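Local coordinates for putative carboxylesterase (Lactobacillus plantarum WCFS1, PDB 3BJR), which is a putative carboxylesterase that probably hydrolyses carboxylic ester bonds with an alpha/beta hydrolase fold, at residues Y141-A146 against L225-A230; I54-G59 against G135-L140; I210-D215 against V219-T224; R107-L112 against I126-F131; R148-L153 against A158-N163. All blocks are in the same frame, centred on the assembly; numbering follows the deposited sequence.

Contact 1 (Y141-A146 against L225-A230); sequences YNDYWA and LAYATA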
# COMPACT_ATOMS: atom_id res chain seq x y z
N TYR A 141 20.20 1.60 -5.33
CA TYR A 141 20.52 1.61 -6.75
C TYR A 141 19.65 2.67 -7.48
O TYR A 141 20.14 3.43 -8.33
CB TYR A 141 20.32 0.20 -7.36
CG TYR A 141 20.89 0.15 -8.74
CD1 TYR A 141 22.27 0.01 -8.93
CD2 TYR A 141 20.07 0.27 -9.86
CE1 TYR A 141 22.82 -0.00 -10.21
CE2 TYR A 141 20.62 0.27 -11.13
CZ TYR A 141 21.99 0.15 -11.30
OH TYR A 141 22.50 0.13 -12.55
N ASN A 142 18.36 2.75 -7.12
CA ASN A 142 17.46 3.68 -7.76
C ASN A 142 17.88 5.12 -7.50
O ASN A 142 17.60 6.00 -8.30
CB ASN A 142 16.03 3.46 -7.26
CG ASN A 142 14.99 4.00 -8.22
OD1 ASN A 142 15.32 4.26 -9.37
ND2 ASN A 142 13.75 4.14 -7.78
N ASP A 143 18.54 5.33 -6.36
CA ASP A 143 19.03 6.64 -5.96
C ASP A 143 20.35 7.06 -6.57
O ASP A 143 20.59 8.25 -6.78
CB ASP A 143 19.30 6.67 -4.45
CG ASP A 143 18.03 6.70 -3.55
OD1 ASP A 143 16.85 6.53 -3.99
OD2 ASP A 143 18.29 6.88 -2.33
N TYR A 144 21.23 6.09 -6.81
CA TYR A 144 22.60 6.37 -7.20
C TYR A 144 23.10 5.85 -8.55
O TYR A 144 24.28 6.02 -8.88
CB TYR A 144 23.52 5.78 -6.14
CG TYR A 144 23.46 6.43 -4.77
CD1 TYR A 144 23.75 7.77 -4.62
CD2 TYR A 144 23.19 5.68 -3.64
CE1 TYR A 144 23.71 8.38 -3.36
CE2 TYR A 144 23.16 6.28 -2.38
CZ TYR A 144 23.41 7.61 -2.25
OH TYR A 144 23.39 8.20 -1.01
N TRP A 145 22.23 5.21 -9.33
CA TRP A 145 22.65 4.68 -10.62
C TRP A 145 23.32 5.68 -11.56
O TRP A 145 24.33 5.35 -12.15
CB TRP A 145 21.49 4.02 -11.36
CG TRP A 145 20.39 4.91 -11.78
CD1 TRP A 145 19.29 5.25 -11.05
CD2 TRP A 145 20.23 5.57 -13.05
NE1 TRP A 145 18.49 6.09 -11.75
CE2 TRP A 145 19.02 6.28 -13.00
CE3 TRP A 145 20.98 5.61 -14.22
CZ2 TRP A 145 18.55 7.02 -14.07
CZ3 TRP A 145 20.51 6.36 -15.27
CH2 TRP A 145 19.32 7.06 -15.19
N ALA A 146 22.76 6.90 -11.67
CA ALA A 146 23.24 7.94 -12.59
C ALA A 146 24.40 8.73 -12.05
O ALA A 146 25.07 9.40 -12.80
CB ALA A 146 22.12 8.91 -12.94
N LEU A 225 7.47 3.18 4.58
CA LEU A 225 6.53 4.26 4.48
C LEU A 225 7.27 5.58 4.26
O LEU A 225 6.80 6.43 3.54
CB LEU A 225 5.64 4.35 5.72
CG LEU A 225 4.56 3.27 5.91
CD1 LEU A 225 3.93 3.41 7.24
CD2 LEU A 225 3.52 3.38 4.84
N ALA A 226 8.45 5.71 4.87
CA ALA A 226 9.25 6.93 4.75
C ALA A 226 9.82 7.06 3.36
O ALA A 226 9.90 8.15 2.84
CB ALA A 226 10.34 6.95 5.79
N TYR A 227 10.24 5.95 2.78
CA TYR A 227 10.75 5.94 1.45
C TYR A 227 9.63 6.32 0.46
O TYR A 227 9.87 7.08 -0.46
CB TYR A 227 11.31 4.54 1.11
CG TYR A 227 12.05 4.43 -0.19
CD1 TYR A 227 13.25 5.05 -0.37
CD2 TYR A 227 11.58 3.63 -1.23
CE1 TYR A 227 13.95 4.94 -1.59
CE2 TYR A 227 12.27 3.53 -2.44
CZ TYR A 227 13.46 4.17 -2.61
OH TYR A 227 14.17 4.09 -3.81
N ALA A 228 8.44 5.77 0.65
CA ALA A 228 7.29 6.05 -0.23
C ALA A 228 6.95 7.53 -0.17
O ALA A 228 6.65 8.14 -1.17
CB ALA A 228 6.10 5.20 0.18
N THR A 229 7.00 8.09 1.03
CA THR A 229 6.78 9.51 1.25
C THR A 229 7.81 10.37 0.49
O THR A 229 7.46 11.42 -0.04
CB THR A 229 6.81 9.82 2.73
OG1 THR A 229 5.88 8.96 3.39
CG2 THR A 229 6.37 11.25 3.02
N ALA A 230 9.05 9.89 0.41
CA ALA A 230 10.11 10.61 -0.29
C ALA A 230 9.86 10.48 -1.77
O ALA A 230 10.06 11.42 -2.52
CB ALA A 230 11.52 10.05 0.07

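Contact 2 (I54-G59 against G135-L140); sequences IIVPGG and GHIVAL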
# COMPACT_ATOMS: atom_id res chain seq x y z
N ILE A 54 15.87 -8.66 -12.76
CA ILE A 54 17.09 -9.09 -12.04
C ILE A 54 16.70 -9.17 -10.56
O ILE A 54 16.49 -8.15 -9.92
CB ILE A 54 18.32 -8.12 -12.12
CG1 ILE A 54 18.69 -7.76 -13.59
CG2 ILE A 54 19.53 -8.74 -11.31
CD1 ILE A 54 19.58 -6.50 -13.75
N ILE A 55 16.58 -10.38 -10.04
CA ILE A 55 16.22 -10.63 -8.64
C ILE A 55 17.44 -10.36 -7.77
O ILE A 55 18.51 -10.91 -8.04
CB ILE A 55 15.75 -12.10 -8.43
CG1 ILE A 55 14.54 -12.44 -9.32
CG2 ILE A 55 15.47 -12.47 -6.87
CD1 ILE A 55 13.25 -11.76 -8.96
N VAL A 56 17.32 -9.44 -6.80
CA VAL A 56 18.40 -9.16 -5.83
C VAL A 56 17.86 -9.76 -4.51
O VAL A 56 16.96 -9.19 -3.85
CB VAL A 56 18.74 -7.68 -5.73
CG1 VAL A 56 19.94 -7.49 -4.81
CG2 VAL A 56 19.01 -7.11 -7.15
N PRO A 57 18.33 -10.97 -4.16
CA PRO A 57 17.75 -11.65 -3.03
C PRO A 57 18.20 -11.15 -1.65
O PRO A 57 18.96 -10.15 -1.55
CB PRO A 57 18.17 -13.11 -3.27
CG PRO A 57 19.43 -12.99 -3.95
CD PRO A 57 19.39 -11.78 -4.79
N GLY A 58 17.69 -11.81 -0.61
CA GLY A 58 18.01 -11.53 0.75
C GLY A 58 19.23 -12.30 1.14
O GLY A 58 20.03 -12.71 0.29
N GLY A 59 19.34 -12.57 2.44
CA GLY A 59 20.46 -13.34 2.96
C GLY A 59 21.31 -12.68 4.02
O GLY A 59 22.33 -13.25 4.42
N GLY A 135 16.28 -5.46 -1.07
CA GLY A 135 15.40 -4.29 -1.28
C GLY A 135 16.10 -2.99 -0.92
O GLY A 135 15.84 -1.93 -1.47
N HIS A 136 17.00 -3.06 0.05
CA HIS A 136 17.77 -1.93 0.45
C HIS A 136 18.77 -1.61 -0.68
O HIS A 136 18.93 -0.45 -1.06
CB HIS A 136 18.46 -2.25 1.77
CG HIS A 136 19.21 -1.10 2.39
ND1 HIS A 136 20.18 -1.30 3.34
CD2 HIS A 136 19.15 0.24 2.19
CE1 HIS A 136 20.68 -0.13 3.71
NE2 HIS A 136 20.06 0.82 3.04
N ILE A 137 19.43 -2.65 -1.19
CA ILE A 137 20.36 -2.56 -2.31
C ILE A 137 19.70 -1.93 -3.51
O ILE A 137 20.25 -1.03 -4.11
CB ILE A 137 20.87 -3.97 -2.74
CG1 ILE A 137 21.77 -4.61 -1.65
CG2 ILE A 137 21.59 -3.85 -4.10
CD1 ILE A 137 21.95 -6.14 -1.79
N VAL A 138 18.51 -2.43 -3.86
CA VAL A 138 17.76 -1.90 -5.01
C VAL A 138 17.27 -0.44 -4.79
O VAL A 138 17.34 0.40 -5.72
CB VAL A 138 16.63 -2.88 -5.44
CG1 VAL A 138 15.71 -2.27 -6.49
CG2 VAL A 138 17.26 -4.23 -6.01
N ALA A 139 16.80 -0.14 -3.58
CA ALA A 139 16.37 1.24 -3.22
C ALA A 139 17.54 2.25 -3.42
O ALA A 139 17.36 3.35 -3.92
CB ALA A 139 15.86 1.27 -1.79
N LEU A 140 18.72 1.84 -3.01
CA LEU A 140 19.89 2.65 -3.15
C LEU A 140 20.37 2.69 -4.58
O LEU A 140 20.94 3.70 -4.99
CB LEU A 140 21.02 2.16 -2.25
CG LEU A 140 20.90 2.36 -0.75
CD1 LEU A 140 22.06 1.57 -0.10
CD2 LEU A 140 20.93 3.87 -0.29

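Contact 3 (I210-D215 against V219-T224); sequences IWTTAD and VPATNT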
# COMPACT_ATOMS: atom_id res chain seq x y z
N ILE A 210 6.52 -1.11 -4.51
CA ILE A 210 6.92 -1.61 -3.21
C ILE A 210 5.79 -2.38 -2.55
O ILE A 210 4.64 -1.97 -2.60
CB ILE A 210 7.24 -0.46 -2.22
CG1 ILE A 210 8.09 0.62 -2.85
CG2 ILE A 210 7.94 -1.00 -0.97
CD1 ILE A 210 8.04 1.94 -2.07
N TRP A 211 6.15 -3.49 -1.93
CA TRP A 211 5.26 -4.19 -1.02
C TRP A 211 6.05 -4.71 0.16
O TRP A 211 7.24 -5.04 0.06
CB TRP A 211 4.42 -5.27 -1.68
CG TRP A 211 4.99 -6.61 -1.77
CD1 TRP A 211 4.70 -7.67 -0.98
CD2 TRP A 211 5.91 -7.08 -2.75
NE1 TRP A 211 5.42 -8.77 -1.38
CE2 TRP A 211 6.15 -8.43 -2.48
CE3 TRP A 211 6.54 -6.48 -3.83
CZ2 TRP A 211 7.03 -9.20 -3.24
CZ3 TRP A 211 7.39 -7.24 -4.59
CH2 TRP A 211 7.64 -8.58 -4.29
N THR A 212 5.39 -4.69 1.32
CA THR A 212 6.01 -5.22 2.54
C THR A 212 4.90 -5.66 3.51
O THR A 212 3.69 -5.68 3.14
CB THR A 212 7.04 -4.23 3.18
OG1 THR A 212 7.87 -4.91 4.14
CG2 THR A 212 6.38 -3.10 3.82
N THR A 213 5.32 -6.06 4.70
CA THR A 213 4.40 -6.50 5.74
C THR A 213 4.20 -5.40 6.81
O THR A 213 5.15 -4.67 7.17
CB THR A 213 4.86 -7.84 6.36
OG1 THR A 213 3.89 -8.26 7.31
CG2 THR A 213 6.27 -7.73 7.02
N ALA A 214 2.95 -5.25 7.28
CA ALA A 214 2.59 -4.24 8.26
C ALA A 214 2.80 -4.70 9.71
O ALA A 214 3.03 -3.87 10.59
CB ALA A 214 1.12 -3.82 8.07
N ASP A 215 2.78 -6.03 9.93
CA ASP A 215 2.64 -6.54 11.28
C ASP A 215 3.80 -7.40 11.77
O ASP A 215 3.60 -8.37 12.48
CB ASP A 215 1.30 -7.30 11.40
CG ASP A 215 1.21 -8.53 10.52
OD1 ASP A 215 1.72 -8.50 9.38
OD2 ASP A 215 0.62 -9.55 10.96
N VAL A 219 10.12 -5.54 12.99
CA VAL A 219 10.48 -4.65 11.90
C VAL A 219 9.23 -3.94 11.39
O VAL A 219 8.60 -4.38 10.43
CB VAL A 219 11.10 -5.44 10.77
CG1 VAL A 219 11.55 -4.51 9.65
CG2 VAL A 219 12.26 -6.30 11.30
N PRO A 220 8.83 -2.84 12.05
CA PRO A 220 7.70 -2.10 11.53
C PRO A 220 7.96 -1.61 10.09
O PRO A 220 9.11 -1.52 9.66
CB PRO A 220 7.55 -0.92 12.50
CG PRO A 220 8.31 -1.30 13.72
CD PRO A 220 9.39 -2.22 13.27
N ALA A 221 6.89 -1.33 9.36
CA ALA A 221 7.02 -0.85 7.98
C ALA A 221 7.34 0.64 7.87
O ALA A 221 7.36 1.14 6.79
CB ALA A 221 5.72 -1.20 7.15
N THR A 222 7.60 1.31 8.98
CA THR A 222 7.84 2.74 9.03
C THR A 222 8.97 3.23 8.08
O THR A 222 8.80 4.23 7.41
CB THR A 222 8.01 3.20 10.51
OG1 THR A 222 9.13 2.54 11.07
CG2 THR A 222 6.80 2.83 11.35
N ASN A 223 10.08 2.50 7.97
CA ASN A 223 11.13 2.82 7.01
C ASN A 223 10.62 2.86 5.58
O ASN A 223 11.00 3.74 4.82
CB ASN A 223 12.28 1.77 7.00
CG ASN A 223 13.22 1.89 8.19
OD1 ASN A 223 13.20 2.89 8.91
ND2 ASN A 223 14.05 0.87 8.39
N THR A 224 9.86 1.84 5.20
CA THR A 224 9.30 1.73 3.85
C THR A 224 8.29 2.86 3.58
O THR A 224 8.26 3.44 2.49
CB THR A 224 8.70 0.31 3.66
OG1 THR A 224 9.73 -0.65 3.89
CG2 THR A 224 8.13 0.11 2.27
O HOH W 1 9.78 -3.39 5.10
O HOH W 2 5.85 -4.77 9.83
O HOH W 3 4.09 -1.35 10.45

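Contact 4 (R107-L112 against I126-F131); sequences RAVNLL and ITPAGF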
# COMPACT_ATOMS: atom_id res chain seq x y z
N ARG A 107 26.79 -3.58 -12.36
CA ARG A 107 27.55 -4.42 -13.28
C ARG A 107 26.60 -5.36 -14.02
O ARG A 107 26.75 -5.61 -15.22
CB ARG A 107 28.60 -5.20 -12.52
CG ARG A 107 29.65 -4.34 -11.82
CD ARG A 107 30.68 -5.20 -11.10
NE ARG A 107 31.75 -4.39 -10.50
CZ ARG A 107 31.90 -4.10 -9.21
NH1 ARG A 107 31.08 -4.57 -8.28
NH2 ARG A 107 32.96 -3.37 -8.84
N ALA A 108 25.60 -5.86 -13.30
CA ALA A 108 24.60 -6.77 -13.84
C ALA A 108 23.69 -6.08 -14.86
O ALA A 108 23.43 -6.63 -15.92
CB ALA A 108 23.77 -7.40 -12.66
N VAL A 109 23.20 -4.88 -14.55
CA VAL A 109 22.34 -4.10 -15.45
C VAL A 109 23.11 -3.76 -16.74
O VAL A 109 22.62 -3.92 -17.83
CB VAL A 109 21.76 -2.80 -14.76
CG1 VAL A 109 20.98 -1.92 -15.78
CG2 VAL A 109 20.92 -3.19 -13.55
N ASN A 110 24.34 -3.30 -16.58
CA ASN A 110 25.17 -2.99 -17.70
C ASN A 110 25.40 -4.21 -18.63
O ASN A 110 25.38 -4.07 -19.83
CB ASN A 110 26.52 -2.49 -17.18
CG ASN A 110 27.42 -2.00 -18.28
OD1 ASN A 110 26.98 -1.32 -19.19
ND2 ASN A 110 28.69 -2.27 -18.15
N LEU A 111 25.64 -5.38 -18.07
CA LEU A 111 25.85 -6.60 -18.84
C LEU A 111 24.60 -6.95 -19.59
O LEU A 111 24.66 -7.33 -20.73
CB LEU A 111 26.20 -7.75 -17.92
CG LEU A 111 26.61 -9.11 -18.52
CD1 LEU A 111 27.99 -9.00 -19.09
CD2 LEU A 111 26.55 -10.18 -17.46
N LEU A 112 23.44 -6.85 -18.94
CA LEU A 112 22.17 -7.12 -19.64
C LEU A 112 22.00 -6.22 -20.86
O LEU A 112 21.66 -6.71 -21.90
CB LEU A 112 20.95 -7.04 -18.72
CG LEU A 112 20.54 -8.34 -18.03
CD1 LEU A 112 21.58 -8.91 -17.03
CD2 LEU A 112 19.13 -8.17 -17.43
N ILE A 126 14.49 -3.23 -18.30
CA ILE A 126 15.33 -3.94 -17.34
C ILE A 126 14.96 -3.43 -15.93
O ILE A 126 15.11 -2.26 -15.63
CB ILE A 126 16.82 -3.75 -17.62
CG1 ILE A 126 17.15 -4.42 -18.95
CG2 ILE A 126 17.65 -4.39 -16.46
CD1 ILE A 126 18.40 -3.99 -19.63
N THR A 127 14.46 -4.35 -15.10
CA THR A 127 13.93 -4.06 -13.78
C THR A 127 14.54 -4.90 -12.66
O THR A 127 14.30 -6.10 -12.60
CB THR A 127 12.43 -4.37 -13.75
OG1 THR A 127 11.79 -3.65 -14.81
CG2 THR A 127 11.81 -4.02 -12.40
N PRO A 128 15.37 -4.27 -11.82
CA PRO A 128 15.82 -4.92 -10.61
C PRO A 128 14.65 -5.08 -9.62
O PRO A 128 13.91 -4.13 -9.43
CB PRO A 128 16.84 -3.92 -10.03
CG PRO A 128 17.27 -3.09 -11.17
CD PRO A 128 16.01 -2.95 -11.99
N ALA A 129 14.54 -6.27 -9.00
CA ALA A 129 13.54 -6.64 -8.02
C ALA A 129 14.29 -7.12 -6.77
O ALA A 129 14.88 -8.22 -6.75
CB ALA A 129 12.64 -7.73 -8.58
N GLY A 130 14.28 -6.29 -5.74
CA GLY A 130 15.00 -6.54 -4.49
C GLY A 130 14.11 -7.01 -3.37
O GLY A 130 13.00 -6.50 -3.16
N PHE A 131 14.59 -8.04 -2.69
CA PHE A 131 13.92 -8.69 -1.57
C PHE A 131 14.72 -8.69 -0.26
O PHE A 131 15.91 -8.95 -0.29
CB PHE A 131 13.61 -10.10 -1.97
CG PHE A 131 12.68 -10.20 -3.16
CD1 PHE A 131 13.18 -10.10 -4.46
CD2 PHE A 131 11.34 -10.37 -2.99
CE1 PHE A 131 12.33 -10.17 -5.55
CE2 PHE A 131 10.50 -10.47 -4.06
CZ PHE A 131 11.00 -10.37 -5.35

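Contact 5 (R148-L153 against A158-N163); sequences RVATEL and AMLKPN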
# COMPACT_ATOMS: atom_id res chain seq x y z
N ARG A 148 26.64 8.01 -8.25
CA ARG A 148 27.73 7.24 -7.62
C ARG A 148 28.05 5.89 -8.29
O ARG A 148 29.20 5.56 -8.42
CB ARG A 148 27.54 7.11 -6.08
CG ARG A 148 27.29 8.46 -5.27
CD ARG A 148 28.19 9.68 -5.63
NE ARG A 148 29.62 9.55 -5.32
CZ ARG A 148 30.28 10.13 -4.29
NH1 ARG A 148 29.67 10.92 -3.40
NH2 ARG A 148 31.58 9.91 -4.15
N VAL A 149 27.06 5.14 -8.75
CA VAL A 149 27.35 3.85 -9.44
C VAL A 149 28.09 4.09 -10.76
O VAL A 149 29.12 3.46 -11.03
CB VAL A 149 26.06 3.00 -9.70
CG1 VAL A 149 26.43 1.72 -10.43
CG2 VAL A 149 25.34 2.69 -8.38
N ALA A 150 27.57 5.02 -11.57
CA ALA A 150 28.19 5.37 -12.86
C ALA A 150 29.65 5.79 -12.70
O ALA A 150 30.54 5.33 -13.45
CB ALA A 150 27.38 6.50 -13.55
N THR A 151 29.92 6.64 -11.71
CA THR A 151 31.27 7.14 -11.51
C THR A 151 32.16 6.06 -10.87
O THR A 151 33.30 5.94 -11.27
CB THR A 151 31.28 8.49 -10.77
OG1 THR A 151 30.60 8.36 -9.53
CG2 THR A 151 30.52 9.54 -11.55
N GLU A 152 31.65 5.24 -9.95
CA GLU A 152 32.47 4.13 -9.39
C GLU A 152 32.80 3.06 -10.43
O GLU A 152 33.90 2.54 -10.47
CB GLU A 152 31.83 3.45 -8.18
CG GLU A 152 31.90 4.21 -6.89
CD GLU A 152 33.35 4.39 -6.48
OE1 GLU A 152 34.02 3.37 -6.19
OE2 GLU A 152 33.80 5.56 -6.50
N LEU A 153 31.83 2.72 -11.27
CA LEU A 153 32.07 1.72 -12.32
C LEU A 153 32.67 2.32 -13.57
O LEU A 153 33.13 1.59 -14.44
CB LEU A 153 30.77 1.03 -12.69
CG LEU A 153 30.12 0.24 -11.58
CD1 LEU A 153 28.88 -0.36 -12.12
CD2 LEU A 153 31.07 -0.83 -11.02
N ALA A 158 23.42 6.03 -18.69
CA ALA A 158 22.35 5.45 -19.49
C ALA A 158 22.39 3.92 -19.48
O ALA A 158 21.36 3.26 -19.50
CB ALA A 158 22.45 5.98 -20.91
N MSE A 159 23.60 3.38 -19.38
CA MSE A 159 23.80 1.93 -19.40
C MSE A 159 23.38 1.26 -18.10
O MSE A 159 23.09 0.07 -18.09
CB MSE A 159 25.26 1.60 -19.74
CG MSE A 159 25.66 1.89 -21.26
SE MSE A 159 24.71 0.72 -22.46
CE MSE A 159 25.59 -0.95 -22.19
N LEU A 160 23.32 2.04 -17.03
CA LEU A 160 22.98 1.57 -15.69
C LEU A 160 21.52 1.85 -15.30
O LEU A 160 21.06 1.47 -14.21
CB LEU A 160 23.92 2.28 -14.68
CG LEU A 160 25.40 1.97 -14.84
CD1 LEU A 160 26.23 2.99 -14.06
CD2 LEU A 160 25.76 0.53 -14.49
N LYS A 161 20.77 2.46 -16.19
CA LYS A 161 19.41 2.86 -15.83
C LYS A 161 18.52 1.70 -15.45
O LYS A 161 18.42 0.75 -16.22
CB LYS A 161 18.76 3.69 -16.94
CG LYS A 161 17.39 4.29 -16.59
CD LYS A 161 16.95 5.24 -17.68
CE LYS A 161 15.61 5.86 -17.40
NZ LYS A 161 15.21 6.77 -18.51
N PRO A 162 17.89 1.76 -14.25
CA PRO A 162 16.86 0.77 -13.97
C PRO A 162 15.57 1.31 -14.55
O PRO A 162 15.12 2.38 -14.17
CB PRO A 162 16.81 0.71 -12.47
CG PRO A 162 17.24 2.12 -11.98
CD PRO A 162 18.11 2.67 -13.10
N ASN A 163 14.95 0.59 -15.44
CA ASN A 163 13.75 1.11 -16.05
C ASN A 163 12.58 1.23 -15.06
O ASN A 163 11.81 2.19 -15.11
CB ASN A 163 13.46 0.36 -17.35
CG ASN A 163 14.56 0.53 -18.35
OD1 ASN A 163 15.20 -0.45 -18.75
ND2 ASN A 163 14.84 1.77 -18.74

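Contact 1 (Y141-A146 against L225-A230)
Tyr227 carries this contact and meets Asp143 and Asn142. Its CA lies 11.1 Å from the CA of Asp143, so the tyrosine ring has to span most of the distance between the two helices. CG stands anti to the backbone N (chi1 -172°), and the CB bond already points toward the other helix. The phenol end then arrives beside Asp143. Asp143 OD1 sits at the ring edge, near its plane, 3.6 Å from Tyr227 OH and 4.1 Å from Tyr227 CE1. The carboxylate comes alongside the phenol end, running against the direction of the ring. Carboxylate and ring planes differ by 29°, so the groups are only moderately tilted. This OD1 takes its hydrogen bond from Asn205 ND2 rather than from the phenol. Tyr227 OH instead has Ala139 O, one turn back on the helix of Asp143, as a probable hydrogen-bond acceptor. Both segments belong to helices of the alpha/beta hydrolase fold. Helix 133-153 follows the presumed nucleophile strand, and helix 222-233 precedes the last strand of the sheet. Between them the Tyr227 side chain also touches Leu167 on strand 165-168. Asn142 comes in on another side of the phenol oxygen. Its CB and its ND2 are each 4.0 Å from Tyr227 OH. The amide is turned 58° from the ring, so the two do not stack. Asn142 OD1 accepts a hydrogen bond from Gln206 N, which helps to hold the amide beside the tyrosine.

Contact 2 (I54-G59 against G135-L140)
Val56 points its CB bond toward helix 133-153 and divides its two methyls between two residues. CG1 goes to Ile137 and CG2 to Val138. The fork follows from the valine torsion: CG1 is anti to the backbone N (chi1 -175°), while CG2 is anti to the carbonyl carbon. Val56 CG1 lies 3.9 Å from Ile137 CD1 and 4.1 Å from Ile137 CG2. It therefore touches both branches of the isoleucine, and the two side chains meet at a slant. Val138 approaches with one methyl. Its CG2 is 3.6 Å from Val56 CG2 and 3.8 Å from Val56 CB. Ile137 and Val138 are neighbours in the helix, and both point their CB bonds toward the strand. Val56 fits between them. The backbones stay apart: even the nearest CA atoms, those of Val56 and Gly135, are 7.3 Å from each other. No hydrogen bond joins the two segments, and all three touching side chains are buried. Tyr88 covers Val56 and Ile137 as well, and Leu105 of helix 100-114 reaches Val138. The arrangement is typical of the alpha/beta hydrolase core. There a central strand packs against the helix that starts just after the nucleophile elbow, for which Gly130, Ser132 and Gly134 fit the GxSxG pattern. The Gly58-Gly59 loop at the end of strand 50-56 occupies the place where relatives usually form part of the oxyanion hole.

Contact 3 (I210-D215 against V219-T224)
Thr224 reaches from the first turn of its helix to Ile210 and Thr212 on the strand. Its CB lies 4.1 Å from Thr212 CG2. Beyond CB the side chain forks. CG2 is anti to the backbone N (chi1 -58° for OG1) and turns to the strand, where it presses on Ile210 CG2 at 3.4 Å. This is tighter than a usual methyl contact. The two side chains lie alongside each other and point opposite ways. Thr224 CG2 also meets Thr212 CG2, tip to tip. The other branch, OG1, bonds to water 1 at 3.0 Å. That water is also hydrogen-bonded to Thr212 OG1, at 2.6 Å, and so bridges the two threonines beside their methyl contact. The segments belong to a beta-alpha-beta crossover, strand 208-213, helix 222-233, strand 238-243. In alpha/beta hydrolases the loop after this strand usually carries the catalytic acid, and loop 214-221 is in that place. Ala221, at the N-cap position, packs against the end of the strand. Its CB touches Thr212 CG2 at 3.9 Å and Thr213 O at 3.5 Å. Two more waters join the backbones. Water 2 donates to Thr213 O and to Val219 O. Water 3 donates to Ala214 O at 2.7 Å and accepts from Ala221 N. Thr213 OG1 turns to another loop, where it bonds to the backbone of His245 and Gly246. Tyr238 of the second subunit packs on Ala214 and Ala221.

Contact 4 (R107-L112 against I126-F131)
Ile126 packs against Leu112 and Val109, and all the contacts across the segments are apolar. Ile126 CD1 lies 4.1 Å from Leu112 CB. Its other branch, CG2, is 4.2 Å from Leu112 CD2. The isoleucine torsion explains this spread: CG2 is anti to the backbone N and CG1 anti to the carbonyl carbon (chi1 -66°). The two branches thus meet different levels of the leucine. Val109 gives one methyl to each of two residues. Its CG1 is 4.2 Å from Ile126 CG2. Its CG2 is 4.4 Å from the ring carbon Pro128 CG. These distances describe ordinary van der Waals packing of buried side chains. Helix 100-114 lies between strands 82-87 and 125-131 in the chain and covers one face of the sheet. This is the beta-alpha-beta pattern of the alpha/beta hydrolase fold. The axes of segments 107-112 and 126-131 run at 154°, nearly antiparallel, and come within 9.8 Å of each other. Ile54 of the neighbouring strand 50-56 also touches Val109. Hydrogen bonds do not link the two segments. The backbone is bonded within the helix, where Leu112 N donates to Ala108 O at 3.0 Å. At the start of the strand it is bonded to Asn163: Ile126 N donates to its OD1, and Ile126 O probably accepts from its backbone N. At the far end of the strand, Gly130 begins the GxSxG pattern of the presumed nucleophile elbow.

Contact 5 (R148-L153 against A158-N163)
Leu160 lays its CD1 methyl on the backbone of Ala150. CD1 is 3.3 Å from Ala150 CA and 3.5 Å from Ala150 N, a close approach to the helix surface. Ala150 CB stands beside it, 3.7 Å from Leu160 CD1. The methyl of Ala150 is short, consistent with this close approach. Leu160 CB points toward the helix, and CG is anti to the carbonyl carbon (chi1 -63°). From there the fork opens, and the two methyls go to different neighbours. CD1 also touches Val149 CG1, at 3.9 Å. CD2 goes one turn further along the helix and meets Leu153 CD1 at 4.0 Å. Val149 and Leu153 both direct their CB bonds toward the leucine. Together with Ala150 they form an apolar surface on the last turns of helix 133-153. The chain turns after Leu153 and returns through the short helix 157-160, so the pair is a helix end packed on its own return. Hydrogen bonds from outside side chains to the backbone of 158-163 stand apart from this packing. Leu160 O accepts from Tyr141 OH, back along the same long helix. Arg113 NH1 donates to Met159 O and to Lys161 O, and so ties the return segment to helix 100-114. Met159, a selenomethionine, touches Asn110 and Gln114 of that helix. Within the contact itself no hydrogen bond or charge pair is present. Its chemistry implies that the return segment is held to the helix here by van der Waals packing of one buried leucine.

From the N terminus, residues 54-59 open contact 2, which closes on 135-140 at the start of helix 133-153. Contact 4 opens at 107-112, closes at 126-131 and is nested inside that loop. It links to contact 2 through neighbouring strands 50-56 and 125-131. Contact 1 opens next at 141-146, further along the same helix. Contact 5 then joins the end of this helix to its return at 158-163. Contact 3 closes the turn between strand 208-213 and helix 222-233. Contacts 5 and 3 both lie inside the loop that contact 1 closes at 225-230. None cross. Helix 133-153 serves contacts 1, 2 and 5.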